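Local coordinates for molybdenum-binding-protein (Azotobacter vinelandii, PDB 1H9M), which binds molybdate in the cytoplasm, probably serving molybdenum homeostasis by holding several of the oxyanions within a three-chain assembly, at residues L38-T43 with V139-P144; V24-D29 with V42-A47; V11-V16 with E57-V62. All coordinates share one frame; numbering follows the deposited sequence. Where two conformers were deposited one is given.

Contact 1 of 3, residues L38-T43 with V139-P144; sequences LAAVVT and VILGVP. With MOO (molybdate ion), chain F.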
loop_
_atom_site.group_PDB
_atom_site.type_symbol
_atom_site.label_atom_id
_atom_site.label_comp_id
_atom_site.label_asym_id
_atom_site.label_seq_id
_atom_site.Cartn_x
_atom_site.Cartn_y
_atom_site.Cartn_z
ATOM N N LEU A 38 -11.357 3.335 13.635
ATOM C CA LEU A 38 -10.609 3.248 12.355
ATOM C C LEU A 38 -11.496 3.673 11.223
ATOM O O LEU A 38 -12.732 3.637 11.273
ATOM C CB LEU A 38 -10.199 1.800 12.114
ATOM C CG LEU A 38 -8.995 1.150 12.777
ATOM C CD1 LEU A 38 -8.857 -0.251 12.168
ATOM C CD2 LEU A 38 -7.701 1.920 12.621
ATOM N N ALA A 39 -10.891 4.207 10.098
ATOM C CA ALA A 39 -11.730 4.320 8.907
ATOM C C ALA A 39 -11.087 3.433 7.790
ATOM O O ALA A 39 -9.861 3.497 7.709
ATOM C CB ALA A 39 -11.762 5.781 8.456
ATOM N N ALA A 40 -11.928 2.832 7.002
ATOM C CA ALA A 40 -11.427 2.065 5.887
ATOM C C ALA A 40 -12.128 2.435 4.606
ATOM O O ALA A 40 -13.271 2.873 4.621
ATOM C CB ALA A 40 -11.566 0.565 6.055
ATOM N N VAL A 41 -11.393 2.411 3.488
ATOM C CA VAL A 41 -12.017 2.565 2.179
ATOM C C VAL A 41 -11.615 1.139 1.457
ATOM O O VAL A 41 -10.987 0.925 1.190
ATOM C CB VAL A 41 -11.347 3.666 1.353
ATOM C CG1 VAL A 41 -12.034 3.811 -0.014
ATOM C CG2 VAL A 41 -11.656 5.030 2.042
ATOM N N VAL A 42 -13.074 0.755 1.050
ATOM C CA VAL A 42 -13.059 -0.542 0.299
ATOM C C VAL A 42 -13.952 -0.323 -0.955
ATOM O O VAL A 42 -14.655 0.688 -1.007
ATOM C CB VAL A 42 -13.738 -1.680 1.123
ATOM C CG1 VAL A 42 -12.748 -1.997 2.234
ATOM C CG2 VAL A 42 -15.136 -1.396 1.673
ATOM N N THR A 43 -13.918 -1.222 -1.936
ATOM C CA THR A 43 -14.839 -1.006 -3.085
ATOM C C THR A 43 -16.288 -1.134 -2.619
ATOM O O THR A 43 -16.595 -1.848 -1.677
ATOM C CB THR A 43 -14.618 -1.995 -4.189
ATOM O OG1 THR A 43 -14.775 -3.401 -3.738
ATOM C CG2 THR A 43 -13.178 -1.863 -4.723
ATOM N N VAL A 139 -6.671 -0.474 4.543
ATOM C CA VAL A 139 -7.297 -1.380 5.499
ATOM C C VAL A 139 -8.214 -2.383 4.833
ATOM O O VAL A 139 -9.182 -1.932 4.147
ATOM C CB VAL A 139 -8.092 -0.575 6.530
ATOM C CG1 VAL A 139 -8.743 -1.509 7.601
ATOM C CG2 VAL A 139 -7.209 0.445 7.272
ATOM N N ILE A 140 -7.965 -3.660 5.033
ATOM C CA ILE A 140 -8.881 -4.673 4.469
ATOM C C ILE A 140 -9.880 -5.002 5.572
ATOM O O ILE A 140 -9.585 -5.012 6.759
ATOM C CB ILE A 140 -8.038 -5.886 4.081
ATOM C CG1 ILE A 140 -7.259 -5.572 2.797
ATOM C CG2 ILE A 140 -8.978 -7.100 3.882
ATOM C CD1 ILE A 140 -6.122 -6.626 2.578
ATOM N N LEU A 141 -11.179 -5.216 5.150
ATOM C CA LEU A 141 -12.110 -5.592 6.226
ATOM C C LEU A 141 -12.523 -7.038 5.991
ATOM O O LEU A 141 -12.498 -7.607 4.909
ATOM C CB LEU A 141 -13.417 -4.788 6.035
ATOM C CG LEU A 141 -13.161 -3.294 6.308
ATOM C CD1 LEU A 141 -14.536 -2.533 6.118
ATOM C CD2 LEU A 141 -12.534 -3.006 7.639
ATOM N N GLY A 142 -12.891 -7.653 7.154
ATOM C CA GLY A 142 -13.361 -9.049 7.049
ATOM C C GLY A 142 -14.631 -9.266 7.906
ATOM O O GLY A 142 -14.852 -8.510 8.828
ATOM N N VAL A 143 -15.485 -10.136 7.404
ATOM C CA VAL A 143 -16.715 -10.468 8.150
ATOM C C VAL A 143 -16.699 -11.988 8.381
ATOM O O VAL A 143 -16.420 -12.841 7.620
ATOM C CB VAL A 143 -18.058 -10.040 7.576
ATOM C CG1 VAL A 143 -18.176 -8.516 7.573
ATOM C CG2 VAL A 143 -18.357 -10.643 6.218
ATOM N N PRO A 144 -17.177 -12.188 9.699
ATOM C CA PRO A 144 -17.220 -13.591 10.155
ATOM C C PRO A 144 -18.322 -14.447 9.581
ATOM O O PRO A 144 -18.997 -14.099 8.610
ATOM C CB PRO A 144 -17.453 -13.560 11.666
ATOM C CG PRO A 144 -17.270 -12.141 12.065
ATOM C CD PRO A 144 -17.692 -11.331 10.893
HETATM MO MO MOO F . -11.122 -3.897 -1.483
HETATM O O1 MOO F . -10.223 -4.906 -2.583
HETATM O O2 MOO F . -10.764 -4.137 0.248
HETATM O O3 MOO F . -10.586 -2.195 -1.745
HETATM O O4 MOO F . -12.877 -3.812 -1.824
#
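A40 and V42 meet V139 and L141 in a buried, chiefly apolar packing contact between strand 37-43 and strand 140-143 with the residue V139 leading into it, the two strands being the outermost of one antiparallel five-stranded sheet. No hydrogen bond links the segments; the evidence for packing is that A40, V42, V139 and L141 all direct their first side-chain bond at the opposite segment. A40 CB lies over the branch point of V139, 3.7 Å from V139 CB and 3.8 Å from V139 CG1. L141 CD2 also comes to 4.0 Å from A40 CB. Two residues further along the strand, V42 CG1 approaches L141 CG at 4.3 Å. With this methyl anti to its own carbonyl carbon (chi1 -72°), V42 CG1 also stands 4.0 Å from V139 O and 3.5 Å from O2 of a molybdate ion, linking the apolar seam to the anion. T43 then takes hold of the ligand: its N reaches molybdate O4 at 2.8 Å with an N-H...O angle of 155°, and its OG1 donates to the same oxygen at 2.7 Å. Two donors from one residue thus grip a single oxygen. From the second subunit S79 OG, R81 N, K135 NZ and A136 N bond the ion, and S46 OG of the same chain lies within bonding distance. The sheet curls until its two outermost strands meet, consistent with an OB-type barrel, with the molybdate site between subunits beside the seam.

Contact 2 of 3, residues V24-D29 with V42-A47; sequences VNAEVD and VTLESA. With MOO (molybdate ion), chain F; MOO (molybdate ion), chain D.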
loop_
_atom_site.group_PDB
_atom_site.type_symbol
_atom_site.label_atom_id
_atom_site.label_comp_id
_atom_site.label_asym_id
_atom_site.label_seq_id
_atom_site.Cartn_x
_atom_site.Cartn_y
_atom_site.Cartn_z
ATOM N N VAL A 24 -17.820 4.240 -6.632
ATOM C CA VAL A 24 -17.113 2.949 -6.767
ATOM C C VAL A 24 -16.491 2.493 -5.447
ATOM O O VAL A 24 -16.203 1.295 -5.287
ATOM C CB VAL A 24 -16.020 2.906 -7.837
ATOM C CG1 VAL A 24 -16.634 3.028 -9.238
ATOM C CG2 VAL A 24 -15.027 4.011 -7.706
ATOM N N ASN A 25 -16.305 3.413 -4.514
ATOM C CA ASN A 25 -15.776 3.038 -3.185
ATOM C C ASN A 25 -16.809 3.331 -2.094
ATOM O O ASN A 25 -17.838 3.980 -2.346
ATOM C CB ASN A 25 -14.508 3.836 -2.881
ATOM C CG ASN A 25 -13.347 3.187 -3.649
ATOM O OD1 ASN A 25 -13.102 2.001 -3.750
ATOM N ND2 ASN A 25 -12.668 4.180 -4.151
ATOM N N ALA A 26 -16.469 2.798 -0.901
ATOM C CA ALA A 26 -17.317 3.086 0.254
ATOM C C ALA A 26 -16.394 3.353 1.438
ATOM O O ALA A 26 -15.329 2.705 1.535
ATOM C CB ALA A 26 -18.162 1.868 0.651
ATOM N N GLU A 27 -16.777 4.296 2.315
ATOM C CA GLU A 27 -16.000 4.549 3.502
ATOM C C GLU A 27 -16.701 3.852 4.692
ATOM O O GLU A 27 -17.895 4.163 4.885
ATOM C CB GLU A 27 -15.892 6.049 3.796
ATOM C CG GLU A 27 -15.140 6.237 5.098
ATOM C CD GLU A 27 -14.976 7.685 5.506
ATOM O OE1 GLU A 27 -14.588 8.542 4.703
ATOM O OE2 GLU A 27 -15.263 7.926 6.713
ATOM N N VAL A 28 -15.931 3.092 5.434
ATOM C CA VAL A 28 -16.481 2.361 6.598
ATOM C C VAL A 28 -15.755 2.796 7.859
ATOM O O VAL A 28 -14.523 2.870 7.974
ATOM C CB VAL A 28 -16.282 0.847 6.386
ATOM C CG1 VAL A 28 -16.991 0.087 7.517
ATOM C CG2 VAL A 28 -16.719 0.346 5.024
ATOM N N ASP A 29 -16.568 3.309 8.810
ATOM C CA ASP A 29 -15.997 3.731 10.084
ATOM C C ASP A 29 -16.272 2.620 11.097
ATOM O O ASP A 29 -17.281 1.925 11.063
ATOM C CB ASP A 29 -16.613 5.060 10.554
ATOM C CG ASP A 29 -16.570 6.019 9.359
ATOM O OD1 ASP A 29 -15.472 6.096 8.746
ATOM O OD2 ASP A 29 -17.602 6.612 8.983
ATOM N N VAL A 42 -13.074 0.755 1.050
ATOM C CA VAL A 42 -13.059 -0.542 0.299
ATOM C C VAL A 42 -13.952 -0.323 -0.955
ATOM O O VAL A 42 -14.655 0.688 -1.007
ATOM C CB VAL A 42 -13.738 -1.680 1.123
ATOM C CG1 VAL A 42 -12.748 -1.997 2.234
ATOM C CG2 VAL A 42 -15.136 -1.396 1.673
ATOM N N THR A 43 -13.918 -1.222 -1.936
ATOM C CA THR A 43 -14.839 -1.006 -3.085
ATOM C C THR A 43 -16.288 -1.134 -2.619
ATOM O O THR A 43 -16.595 -1.848 -1.677
ATOM C CB THR A 43 -14.618 -1.995 -4.189
ATOM O OG1 THR A 43 -14.775 -3.401 -3.738
ATOM C CG2 THR A 43 -13.178 -1.863 -4.723
ATOM N N LEU A 44 -17.150 -0.377 -3.304
ATOM C CA LEU A 44 -18.585 -0.488 -2.981
ATOM C C LEU A 44 -19.128 -1.888 -3.190
ATOM O O LEU A 44 -19.945 -2.394 -2.416
ATOM C CB LEU A 44 -19.346 0.488 -3.896
ATOM C CG LEU A 44 -20.867 0.555 -3.676
ATOM C CD1 LEU A 44 -21.232 0.835 -2.248
ATOM C CD2 LEU A 44 -21.443 1.648 -4.607
ATOM N N GLU A 45 -18.641 -2.574 -4.198
ATOM C CA GLU A 45 -19.006 -3.980 -4.431
ATOM C C GLU A 45 -18.658 -4.849 -3.234
ATOM O O GLU A 45 -19.492 -5.622 -2.716
ATOM C CB GLU A 45 -18.354 -4.411 -5.745
ATOM C CG GLU A 45 -18.440 -5.906 -6.014
ATOM C CD GLU A 45 -19.858 -6.396 -6.233
ATOM O OE1 GLU A 45 -20.768 -5.551 -6.295
ATOM O OE2 GLU A 45 -20.071 -7.626 -6.341
ATOM N N SER A 46 -17.484 -4.600 -2.579
ATOM C CA SER A 46 -17.224 -5.352 -1.332
ATOM C C SER A 46 -18.124 -4.949 -0.211
ATOM O O SER A 46 -18.534 -5.774 0.632
ATOM C CB SER A 46 -15.736 -5.125 -0.910
ATOM O OG SER A 46 -14.942 -5.911 -1.773
ATOM N N ALA A 47 -18.353 -3.630 0.007
ATOM C CA ALA A 47 -19.221 -3.193 1.102
ATOM C C ALA A 47 -20.600 -3.880 0.933
ATOM O O ALA A 47 -21.075 -4.347 1.955
ATOM C CB ALA A 47 -19.389 -1.683 1.019
HETATM MO MO MOO F . -11.122 -3.897 -1.483
HETATM O O1 MOO F . -10.223 -4.906 -2.583
HETATM O O2 MOO F . -10.764 -4.137 0.248
HETATM O O3 MOO F . -10.586 -2.195 -1.745
HETATM O O4 MOO F . -12.877 -3.812 -1.824
HETATM MO MO MOO D . -15.247 7.522 -5.438
HETATM O O1 MOO D . -13.627 6.822 -4.775
HETATM O O2 MOO D . -14.944 7.977 -7.109
HETATM O O HOH W 1 -17.195 -1.125 -6.457
#
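A26 and V42 form the antiparallel hydrogen-bonded pair at this end of the 25-32/37-43 hairpin, and with L44 they account for most of the buried surface. A26 N donates to V42 O at 2.8 Å, and V42 N returns the bond to A26 O at 3.0 Å. Both side chains lie on the same face of the sheet. There A26 CB rests against A47 CB at 3.8 Å, seating the first turn of helix 44-49 on the strand, while V42 CG2 touches V28 CG2 at 4.1 Å, the two valines crossing obliquely.

L44 marks the change from strand to helix. Its N points almost straight at V24 O, 2.8 Å away with an N-H...O angle of 177°, although it sits well above that carbonyl's plane; L44 CB packs 3.5 Å from the same oxygen. CG lies anti to the backbone N (chi1 -178°), and beyond it CD1 reaches the neighbourhood of A26 CB. A water donates to V24 O and accepts from E45 N, bridging the loop to the helix start.

T43, just before the helix, is its N-cap: OG1 accepts from S46 N at 3.2 Å. N25, whose first side-chain bond points away from segment 42-47, donates through ND2 to O1 of a second molybdate at 2.9 Å, an ion also bound by the N25 side chains of the second and third subunits. What results is a beta hairpin running into a side-chain-capped helix, with V42 and T43 at the strand end and S46 in the first helical turn lining a molybdate pocket.

Contact 3 of 3, residues V11-V16 with E57-V62; sequences VFKGTV and EVVAVV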
loop_
_atom_site.group_PDB
_atom_site.type_symbol
_atom_site.label_atom_id
_atom_site.label_comp_id
_atom_site.label_asym_id
_atom_site.label_seq_id
_atom_site.Cartn_x
_atom_site.Cartn_y
_atom_site.Cartn_z
ATOM N N VAL A 11 -4.660 -7.800 12.997
ATOM C CA VAL A 11 -6.040 -8.232 12.699
ATOM C C VAL A 11 -6.861 -7.725 13.897
ATOM O O VAL A 11 -6.665 -8.268 14.982
ATOM C CB VAL A 11 -6.195 -9.748 12.509
ATOM C CG1 VAL A 11 -7.693 -10.091 12.293
ATOM C CG2 VAL A 11 -5.434 -10.260 11.280
ATOM N N PHE A 12 -7.601 -6.648 13.716
ATOM C CA PHE A 12 -8.327 -6.015 14.806
ATOM C C PHE A 12 -9.815 -6.358 14.736
ATOM O O PHE A 12 -10.457 -6.154 13.712
ATOM C CB PHE A 12 -8.187 -4.517 14.785
ATOM C CG PHE A 12 -6.796 -3.957 14.662
ATOM C CD1 PHE A 12 -6.343 -3.460 13.463
ATOM C CD2 PHE A 12 -5.967 -3.875 15.775
ATOM C CE1 PHE A 12 -5.080 -2.912 13.355
ATOM C CE2 PHE A 12 -4.692 -3.336 15.666
ATOM C CZ PHE A 12 -4.255 -2.846 14.461
ATOM N N LYS A 13 -10.415 -6.672 15.893
ATOM C CA LYS A 13 -11.864 -6.875 15.912
ATOM C C LYS A 13 -12.613 -5.604 16.259
ATOM O O LYS A 13 -12.191 -4.771 17.055
ATOM C CB LYS A 13 -12.212 -7.965 16.949
ATOM C CG LYS A 13 -11.763 -9.359 16.544
ATOM C CD LYS A 13 -12.083 -10.389 17.611
ATOM C CE LYS A 13 -11.293 -11.682 17.441
ATOM N NZ LYS A 13 -11.521 -12.601 18.601
ATOM N N GLY A 14 -13.753 -5.426 15.583
ATOM C CA GLY A 14 -14.545 -4.236 15.858
ATOM C C GLY A 14 -15.940 -4.291 15.300
ATOM O O GLY A 14 -16.395 -5.313 14.803
ATOM N N THR A 15 -16.629 -3.151 15.395
ATOM C CA THR A 15 -17.980 -3.035 14.866
ATOM C C THR A 15 -18.129 -1.775 13.991
ATOM O O THR A 15 -17.592 -0.712 14.351
ATOM C CB THR A 15 -19.159 -2.911 15.878
ATOM O OG1 THR A 15 -18.801 -1.819 16.738
ATOM C CG2 THR A 15 -19.211 -4.167 16.748
ATOM N N VAL A 16 -18.843 -1.963 12.907
ATOM C CA VAL A 16 -19.113 -0.852 12.004
ATOM C C VAL A 16 -19.912 0.207 12.764
ATOM O O VAL A 16 -20.952 -0.131 13.366
ATOM C CB VAL A 16 -19.833 -1.265 10.714
ATOM C CG1 VAL A 16 -20.132 -0.026 9.889
ATOM C CG2 VAL A 16 -18.989 -2.240 9.893
ATOM N N GLU A 57 -20.399 -6.850 13.086
ATOM C CA GLU A 57 -19.029 -7.083 13.652
ATOM C C GLU A 57 -18.140 -7.477 12.442
ATOM O O GLU A 57 -18.448 -8.265 11.497
ATOM C CB GLU A 57 -18.997 -7.837 14.935
ATOM C CG GLU A 57 -20.315 -7.952 15.711
ATOM C CD GLU A 57 -20.408 -9.309 16.384
ATOM O OE1 GLU A 57 -20.228 -10.305 15.656
ATOM O OE2 GLU A 57 -20.634 -9.363 17.606
ATOM N N VAL A 58 -16.940 -6.867 12.534
ATOM C CA VAL A 58 -15.949 -7.070 11.469
ATOM C C VAL A 58 -14.550 -7.162 12.059
ATOM O O VAL A 58 -14.292 -6.982 13.258
ATOM C CB VAL A 58 -15.882 -5.840 10.526
ATOM C CG1 VAL A 58 -17.257 -5.715 9.800
ATOM C CG2 VAL A 58 -15.612 -4.581 11.323
ATOM N N VAL A 59 -13.575 -7.592 11.249
ATOM C CA VAL A 59 -12.158 -7.498 11.534
ATOM C C VAL A 59 -11.504 -6.521 10.498
ATOM O O VAL A 59 -12.045 -6.380 9.406
ATOM C CB VAL A 59 -11.414 -8.852 11.435
ATOM C CG1 VAL A 59 -11.836 -9.556 12.754
ATOM C CG2 VAL A 59 -11.595 -9.526 10.093
ATOM N N ALA A 60 -10.519 -5.786 10.999
ATOM C CA ALA A 60 -9.765 -4.865 10.109
ATOM C C ALA A 60 -8.382 -5.529 9.995
ATOM O O ALA A 60 -7.788 -5.869 11.017
ATOM C CB ALA A 60 -9.622 -3.560 10.858
ATOM N N VAL A 61 -7.836 -5.682 8.814
ATOM C CA VAL A 61 -6.598 -6.393 8.546
ATOM C C VAL A 61 -5.583 -5.413 7.916
ATOM O O VAL A 61 -5.947 -4.836 6.891
ATOM C CB VAL A 61 -6.898 -7.519 7.532
ATOM C CG1 VAL A 61 -5.645 -8.298 7.198
ATOM C CG2 VAL A 61 -7.972 -8.410 8.220
ATOM N N VAL A 62 -4.416 -5.297 8.531
ATOM C CA VAL A 62 -3.453 -4.297 7.985
ATOM C C VAL A 62 -2.094 -4.949 7.947
ATOM O O VAL A 62 -1.606 -5.386 8.960
ATOM C CB VAL A 62 -3.408 -3.015 8.850
ATOM C CG1 VAL A 62 -2.392 -2.043 8.272
ATOM C CG2 VAL A 62 -4.782 -2.299 8.897
#
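F12 and A60 exchange a pair of backbone hydrogen bonds, as do G14 and V58, and these four bonds zip strands 11-16 and 57-62 into a regular antiparallel ladder with axes at 152°. F12 N reaches A60 O at 2.8 Å and A60 N reaches F12 O at 2.7 Å. In the second pair G14 N bonds V58 O at 2.8 Å, and V58 N bonds G14 O at 2.8 Å with a nearly straight N-H...O angle of 176°. F12 O takes a further CA-H...O contact from V59 CA at 3.1 Å.

The intervening residues turn their polar backbone atoms outward, to the next strands of the sheet and the turn beside them: K13 and T15 pair with G33 and L31, while V59 and V61 pair with G142 and I140. The backbone oxygen of V62 is met by a side chain, accepting from N10 ND2.

F12 CG sits beside its own N (chi1 -50°); from there CD1 comes obliquely to 3.7 Å from A60 O, the acceptor of that N. On the face bearing K13 and V59, K13 CG runs alongside V59 CG1 at 3.8 Å. V16 CG2 meets V58 CG1 at 3.9 Å, the side chains nearly perpendicular. With both strands bonded on each flank, this is an inner antiparallel ladder of the OB-like sheet in the first TOBE region.

All three contacts belong to one antiparallel sheet ordered 37-43, 25-32, 10-21, 57-62, 140-143. Contact 2 joins its first two strands, contact 3 its third and fourth, and contact 1 brings the two outermost together. The centre of contact 1 is about 8 Å from that of contact 2 and about 7 Å from that of contact 3, whereas the centres of contacts 2 and 3 lie about 15 Å apart. Along the chain, 11-16 is followed by 24-29, 38-47, 57-62 and, near the C-terminal end of the chain, 139-144. Contacts 1 and 2 share V42 and T43 and one molybdate, so the packing of edge strands and the helix start converge on that site.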